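Local coordinates for protein PES4 (Saccharomyces cerevisiae, PDB 6EXX) that probably binds RNA, such as the 3'-untranslated regions of messenger RNAs, the chain here being its fourth RNA recognition motif, at residues Leu22-Asp36 and Ser46-Ile60. Residues are numbered along the deposited sequence; the frame is centred on the assembly and turned at random. Where two conformers were deposited one is given.
Sequences LCHQENIRPFKIQID and SGFIKFRNFEDATRI
The antiparallel hairpin of an RNA recognition motif, strands 32-39 and 44-51, is joined here with the helix ends beside it: in this βαββαβ fold the end of helix 16-25, which precedes strand 32-39, and the start of helix 54-64, which follows strand 44-51, pack against one face of the hairpin. Paired bonds join Gln34 to Phe48 and Lys32 to Lys50, and Phe31 and Lys32 together face Lys50 as a classic beta bulge. On the sheet face turned from the helices, Gln34 CB lies 4.0 Å from the Phe48 ring centroid, while Gln34 NE2 donates to Asp36 OD2. On the helix side Ile33 meets Ile49; from the loop, Pro30 CB touches Ile49 CG2, and Ile28 CG2 reaches the edge of the Phe51 ring at 3.9 Å from CD1. Arg59 grips Glu26 side-on: NE makes a salt bridge to OE1 at 2.8 Å from above the carboxylate plane, and NH2 donates to the backbone O of Glu26. The Arg52 guanidinium is sandwiched between Phe31 CE1 and the Arg29 guanidinium, whose plane is turned 34° from it. With an alanine in place of Arg52, the Phe31 face is likely to lose its cover and Arg29 O its side-chain donor. Arg52 chi1 (-60°) sets CG 3.7 Å from the Phe31 centroid, and the extended chain beyond carries NE to 2.8 Å from Arg29 O.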
loop_
_atom_site.group_PDB
_atom_site.type_symbol
_atom_site.label_atom_id
_atom_site.label_comp_id
_atom_site.label_asym_id
_atom_site.label_seq_id
_atom_site.Cartn_x
_atom_site.Cartn_y
_atom_site.Cartn_z
ATOM N N LEU A 22 1.510 9.109 -2.272
ATOM C CA LEU A 22 2.856 8.601 -2.024
ATOM C C LEU A 22 3.555 8.252 -3.329
ATOM O O LEU A 22 4.729 8.564 -3.522
ATOM C CB LEU A 22 2.815 7.372 -1.127
ATOM C CG LEU A 22 2.331 7.583 0.306
ATOM C CD1 LEU A 22 2.328 6.269 1.066
ATOM C CD2 LEU A 22 3.148 8.636 1.048
ATOM N N CYS A 23 2.829 7.607 -4.236
ATOM C CA CYS A 23 3.407 7.255 -5.521
ATOM C C CYS A 23 3.763 8.519 -6.312
ATOM O O CYS A 23 4.856 8.618 -6.866
ATOM C CB CYS A 23 2.448 6.360 -6.308
ATOM S SG CYS A 23 2.279 4.694 -5.628
ATOM N N HIS A 24 2.856 9.492 -6.348
ATOM C CA HIS A 24 3.130 10.751 -7.034
ATOM C C HIS A 24 4.369 11.437 -6.460
ATOM O O HIS A 24 5.186 11.985 -7.198
ATOM C CB HIS A 24 1.930 11.701 -6.930
ATOM C CG HIS A 24 0.819 11.399 -7.883
ATOM N ND1 HIS A 24 -0.490 11.758 -7.632
ATOM C CD2 HIS A 24 0.815 10.795 -9.093
ATOM C CE1 HIS A 24 -1.251 11.374 -8.640
ATOM N NE2 HIS A 24 -0.485 10.783 -9.539
ATOM N N GLN A 25 4.510 11.412 -5.140
ATOM C CA GLN A 25 5.634 12.085 -4.496
ATOM C C GLN A 25 6.972 11.456 -4.878
ATOM O O GLN A 25 8.005 12.117 -4.833
ATOM C CB GLN A 25 5.450 12.109 -2.976
ATOM C CG GLN A 25 4.351 13.060 -2.511
ATOM C CD GLN A 25 4.649 14.490 -2.877
ATOM O OE1 GLN A 25 3.920 15.123 -3.645
ATOM N NE2 GLN A 25 5.738 15.006 -2.340
ATOM N N GLU A 26 6.939 10.181 -5.266
ATOM C CA GLU A 26 8.125 9.437 -5.686
ATOM C C GLU A 26 8.275 9.367 -7.207
ATOM O O GLU A 26 9.170 8.692 -7.706
ATOM C CB GLU A 26 8.073 8.023 -5.110
ATOM C CG GLU A 26 8.454 7.938 -3.653
ATOM C CD GLU A 26 9.945 8.172 -3.418
ATOM O OE1 GLU A 26 10.743 8.057 -4.379
ATOM O OE2 GLU A 26 10.329 8.491 -2.270
ATOM N N ASN A 27 7.404 10.056 -7.944
ATOM C CA ASN A 27 7.407 9.993 -9.403
ATOM C C ASN A 27 7.252 8.555 -9.895
ATOM O O ASN A 27 7.889 8.145 -10.863
ATOM C CB ASN A 27 8.682 10.614 -9.980
ATOM C CG ASN A 27 8.606 10.813 -11.477
ATOM O OD1 ASN A 27 7.568 11.189 -12.017
ATOM N ND2 ASN A 27 9.700 10.527 -12.162
ATOM N N ILE A 28 6.393 7.803 -9.215
ATOM C CA ILE A 28 6.105 6.414 -9.558
ATOM C C ILE A 28 4.704 6.302 -10.124
ATOM O O ILE A 28 3.757 6.847 -9.553
ATOM C CB ILE A 28 6.228 5.509 -8.318
ATOM C CG1 ILE A 28 7.698 5.388 -7.922
ATOM C CG2 ILE A 28 5.606 4.127 -8.568
ATOM C CD1 ILE A 28 7.926 4.771 -6.585
ATOM N N ARG A 29 4.582 5.589 -11.243
ATOM C CA ARG A 29 3.298 5.306 -11.864
ATOM C C ARG A 29 2.992 3.822 -11.702
ATOM O O ARG A 29 3.481 2.998 -12.469
ATOM C CB ARG A 29 3.341 5.669 -13.350
ATOM C CG ARG A 29 3.656 7.134 -13.609
ATOM C CD ARG A 29 3.618 7.470 -15.093
ATOM N NE ARG A 29 4.604 6.711 -15.857
ATOM C CZ ARG A 29 4.307 5.877 -16.849
ATOM N NH1 ARG A 29 3.043 5.689 -17.207
ATOM N NH2 ARG A 29 5.274 5.231 -17.485
ATOM N N PRO A 30 2.195 3.471 -10.683
ATOM C CA PRO A 30 1.826 2.067 -10.522
ATOM C C PRO A 30 0.888 1.643 -11.639
ATOM O O PRO A 30 0.221 2.483 -12.240
ATOM C CB PRO A 30 1.101 2.048 -9.177
ATOM C CG PRO A 30 0.519 3.416 -9.059
ATOM C CD PRO A 30 1.505 4.337 -9.714
ATOM N N PHE A 31 0.848 0.350 -11.921
ATOM C CA PHE A 31 -0.170 -0.185 -12.809
ATOM C C PHE A 31 -1.547 -0.076 -12.153
ATOM O O PHE A 31 -2.532 0.211 -12.832
ATOM C CB PHE A 31 0.112 -1.649 -13.156
ATOM C CG PHE A 31 1.141 -1.853 -14.236
ATOM C CD1 PHE A 31 1.170 -1.057 -15.366
ATOM C CD2 PHE A 31 2.053 -2.894 -14.143
ATOM C CE1 PHE A 31 2.104 -1.276 -16.364
ATOM C CE2 PHE A 31 2.984 -3.115 -15.140
ATOM C CZ PHE A 31 3.012 -2.303 -16.241
ATOM N N LYS A 32 -1.625 -0.318 -10.844
ATOM C CA LYS A 32 -2.914 -0.324 -10.161
ATOM C C LYS A 32 -2.733 -0.115 -8.666
ATOM O O LYS A 32 -1.872 -0.734 -8.065
ATOM C CB LYS A 32 -3.622 -1.666 -10.393
ATOM C CG LYS A 32 -5.048 -1.732 -9.852
ATOM C CD LYS A 32 -6.025 -1.029 -10.786
ATOM C CE LYS A 32 -7.467 -1.209 -10.339
ATOM N NZ LYS A 32 -7.784 -0.394 -9.135
ATOM N N ILE A 33 -3.569 0.737 -8.081
ATOM C CA ILE A 33 -3.739 0.805 -6.634
ATOM C C ILE A 33 -5.140 0.307 -6.366
ATOM O O ILE A 33 -6.091 0.839 -6.926
ATOM C CB ILE A 33 -3.600 2.234 -6.093
ATOM C CG1 ILE A 33 -2.200 2.755 -6.389
ATOM C CG2 ILE A 33 -3.897 2.267 -4.592
ATOM C CD1 ILE A 33 -1.984 4.218 -6.018
ATOM N N GLN A 34 -5.283 -0.714 -5.535
ATOM C CA GLN A 34 -6.582 -1.323 -5.314
ATOM C C GLN A 34 -6.774 -1.680 -3.852
ATOM O O GLN A 34 -6.114 -2.574 -3.341
ATOM C CB GLN A 34 -6.698 -2.585 -6.164
ATOM C CG GLN A 34 -8.008 -3.340 -5.989
ATOM C CD GLN A 34 -8.311 -4.237 -7.165
ATOM O OE1 GLN A 34 -8.210 -3.819 -8.316
ATOM N NE2 GLN A 34 -8.669 -5.480 -6.885
ATOM N N ILE A 35 -7.661 -0.970 -3.170
ATOM C CA ILE A 35 -8.032 -1.330 -1.804
ATOM C C ILE A 35 -9.413 -1.947 -1.857
ATOM O O ILE A 35 -10.410 -1.235 -1.919
ATOM C CB ILE A 35 -8.041 -0.124 -0.847
ATOM C CG1 ILE A 35 -6.625 0.427 -0.680
ATOM C CG2 ILE A 35 -8.616 -0.531 0.514
ATOM C CD1 ILE A 35 -6.560 1.689 0.158
ATOM N N ASP A 36 -9.453 -3.277 -1.822
ATOM C CA ASP A 36 -10.639 -4.054 -2.156
ATOM C C ASP A 36 -11.155 -4.939 -1.033
ATOM O O ASP A 36 -12.077 -5.717 -1.251
ATOM C CB ASP A 36 -10.353 -4.926 -3.399
ATOM C CG ASP A 36 -9.144 -5.851 -3.218
ATOM O OD1 ASP A 36 -8.594 -5.923 -2.104
ATOM O OD2 ASP A 36 -8.753 -6.529 -4.198
ATOM N N SER A 46 -7.625 -3.702 3.248
ATOM C CA SER A 46 -6.549 -4.431 2.602
ATOM C C SER A 46 -6.649 -4.294 1.094
ATOM O O SER A 46 -7.700 -3.954 0.557
ATOM C CB SER A 46 -6.591 -5.901 2.995
ATOM O OG SER A 46 -7.827 -6.478 2.646
ATOM N N GLY A 47 -5.545 -4.564 0.418
ATOM C CA GLY A 47 -5.500 -4.490 -1.019
ATOM C C GLY A 47 -4.079 -4.646 -1.496
ATOM O O GLY A 47 -3.280 -5.357 -0.872
ATOM N N PHE A 48 -3.753 -3.977 -2.590
ATOM C CA PHE A 48 -2.416 -4.094 -3.139
ATOM C C PHE A 48 -2.090 -2.920 -4.032
ATOM O O PHE A 48 -2.976 -2.182 -4.475
ATOM C CB PHE A 48 -2.262 -5.401 -3.930
ATOM C CG PHE A 48 -3.184 -5.502 -5.112
ATOM C CD1 PHE A 48 -2.826 -4.973 -6.346
ATOM C CD2 PHE A 48 -4.407 -6.137 -4.997
ATOM C CE1 PHE A 48 -3.680 -5.065 -7.430
ATOM C CE2 PHE A 48 -5.261 -6.235 -6.078
ATOM C CZ PHE A 48 -4.896 -5.703 -7.294
ATOM N N ILE A 49 -0.798 -2.754 -4.285
ATOM C CA ILE A 49 -0.331 -1.867 -5.330
ATOM C C ILE A 49 0.513 -2.709 -6.271
ATOM O O ILE A 49 1.469 -3.370 -5.844
ATOM C CB ILE A 49 0.504 -0.680 -4.805
ATOM C CG1 ILE A 49 -0.259 0.085 -3.712
ATOM C CG2 ILE A 49 0.873 0.218 -5.974
ATOM C CD1 ILE A 49 0.600 1.124 -3.001
ATOM N N LYS A 50 0.157 -2.683 -7.552
ATOM C CA LYS A 50 0.885 -3.417 -8.576
ATOM C C LYS A 50 1.791 -2.431 -9.283
ATOM O O LYS A 50 1.311 -1.479 -9.895
ATOM C CB LYS A 50 -0.062 -4.058 -9.585
ATOM C CG LYS A 50 0.660 -4.951 -10.589
ATOM C CD LYS A 50 -0.177 -5.313 -11.809
ATOM C CE LYS A 50 -1.477 -5.979 -11.462
ATOM N NZ LYS A 50 -2.203 -6.317 -12.715
ATOM N N PHE A 51 3.094 -2.667 -9.178
ATOM C CA PHE A 51 4.107 -1.798 -9.763
ATOM C C PHE A 51 4.686 -2.382 -11.047
ATOM O O PHE A 51 4.655 -3.593 -11.274
ATOM C CB PHE A 51 5.247 -1.574 -8.771
ATOM C CG PHE A 51 4.829 -0.869 -7.515
ATOM C CD1 PHE A 51 4.770 0.515 -7.475
ATOM C CD2 PHE A 51 4.512 -1.583 -6.374
ATOM C CE1 PHE A 51 4.411 1.166 -6.320
ATOM C CE2 PHE A 51 4.148 -0.927 -5.222
ATOM C CZ PHE A 51 4.092 0.443 -5.198
ATOM N N ARG A 52 5.234 -1.502 -11.877
ATOM C CA ARG A 52 5.849 -1.902 -13.131
ATOM C C ARG A 52 7.142 -2.683 -12.947
ATOM O O ARG A 52 7.519 -3.456 -13.825
ATOM C CB ARG A 52 6.124 -0.664 -13.979
ATOM C CG ARG A 52 4.889 0.120 -14.321
ATOM C CD ARG A 52 5.232 1.519 -14.809
ATOM N NE ARG A 52 4.028 2.291 -15.101
ATOM C CZ ARG A 52 3.383 2.271 -16.261
ATOM N NH1 ARG A 52 3.817 1.518 -17.263
ATOM N NH2 ARG A 52 2.297 3.009 -16.419
ATOM N N ASN A 53 7.824 -2.469 -11.829
ATOM C CA ASN A 53 9.096 -3.125 -11.585
ATOM C C ASN A 53 9.414 -3.094 -10.097
ATOM O O ASN A 53 8.733 -2.427 -9.307
ATOM C CB ASN A 53 10.219 -2.480 -12.407
ATOM C CG ASN A 53 10.278 -0.985 -12.234
ATOM O OD1 ASN A 53 10.419 -0.483 -11.118
ATOM N ND2 ASN A 53 10.164 -0.258 -13.341
ATOM N N PHE A 54 10.451 -3.824 -9.715
ATOM C CA PHE A 54 10.809 -3.967 -8.316
ATOM C C PHE A 54 11.398 -2.675 -7.767
ATOM O O PHE A 54 11.273 -2.394 -6.587
ATOM C CB PHE A 54 11.796 -5.123 -8.151
ATOM C CG PHE A 54 12.017 -5.524 -6.726
ATOM C CD1 PHE A 54 10.975 -6.032 -5.961
ATOM C CD2 PHE A 54 13.263 -5.389 -6.143
ATOM C CE1 PHE A 54 11.177 -6.403 -4.645
ATOM C CE2 PHE A 54 13.477 -5.768 -4.828
ATOM C CZ PHE A 54 12.432 -6.271 -4.076
ATOM N N GLU A 55 12.052 -1.901 -8.625
ATOM C CA GLU A 55 12.633 -0.626 -8.226
ATOM C C GLU A 55 11.560 0.326 -7.699
ATOM O O GLU A 55 11.714 0.924 -6.635
ATOM C CB GLU A 55 13.371 0.004 -9.410
ATOM C CG GLU A 55 14.690 -0.676 -9.769
ATOM C CD GLU A 55 14.533 -1.976 -10.542
ATOM O OE1 GLU A 55 13.474 -2.203 -11.163
ATOM O OE2 GLU A 55 15.502 -2.772 -10.547
ATOM N N ASP A 56 10.469 0.471 -8.441
ATOM C CA ASP A 56 9.358 1.299 -7.984
ATOM C C ASP A 56 8.767 0.752 -6.690
ATOM O O ASP A 56 8.514 1.495 -5.732
ATOM C CB ASP A 56 8.245 1.350 -9.030
ATOM C CG ASP A 56 8.584 2.215 -10.235
ATOM O OD1 ASP A 56 9.641 2.894 -10.232
ATOM O OD2 ASP A 56 7.772 2.219 -11.189
ATOM N N ALA A 57 8.509 -0.547 -6.665
ATOM C CA ALA A 57 7.899 -1.152 -5.493
ATOM C C ALA A 57 8.740 -0.936 -4.237
ATOM O O ALA A 57 8.205 -0.699 -3.155
ATOM C CB ALA A 57 7.666 -2.631 -5.727
ATOM N N THR A 58 10.051 -1.031 -4.383
ATOM C CA THR A 58 10.984 -0.875 -3.275
ATOM C C THR A 58 10.759 0.433 -2.526
ATOM O O THR A 58 10.742 0.456 -1.296
ATOM C CB THR A 58 12.428 -0.920 -3.823
ATOM O OG1 THR A 58 12.736 -2.250 -4.243
ATOM C CG2 THR A 58 13.449 -0.483 -2.790
ATOM N N ARG A 59 10.637 1.529 -3.266
ATOM C CA ARG A 59 10.553 2.821 -2.612
ATOM C C ARG A 59 9.281 2.952 -1.777
ATOM O O ARG A 59 9.305 3.490 -0.663
ATOM C CB ARG A 59 10.671 3.952 -3.634
ATOM C CG ARG A 59 11.935 3.850 -4.482
ATOM C CD ARG A 59 12.528 5.195 -4.880
ATOM N NE ARG A 59 11.708 5.919 -5.847
ATOM C CZ ARG A 59 11.653 5.653 -7.150
ATOM N NH1 ARG A 59 12.348 4.651 -7.676
ATOM N NH2 ARG A 59 10.884 6.397 -7.934
ATOM N N ILE A 60 8.169 2.444 -2.293
ATOM C CA ILE A 60 6.911 2.514 -1.566
ATOM C C ILE A 60 6.875 1.496 -0.413
ATOM O O ILE A 60 6.400 1.807 0.681
ATOM C CB ILE A 60 5.717 2.352 -2.533
ATOM C CG1 ILE A 60 5.740 3.450 -3.608
ATOM C CG2 ILE A 60 4.407 2.351 -1.775
ATOM C CD1 ILE A 60 5.732 4.860 -3.066
HETATM O O HOH W 1 9.596 5.969 -11.415
HETATM O O HOH W 2 5.249 1.231 -11.067
HETATM O O HOH W 3 6.997 4.477 -12.379
HETATM O O HOH W 4 -7.971 -7.488 0.078
#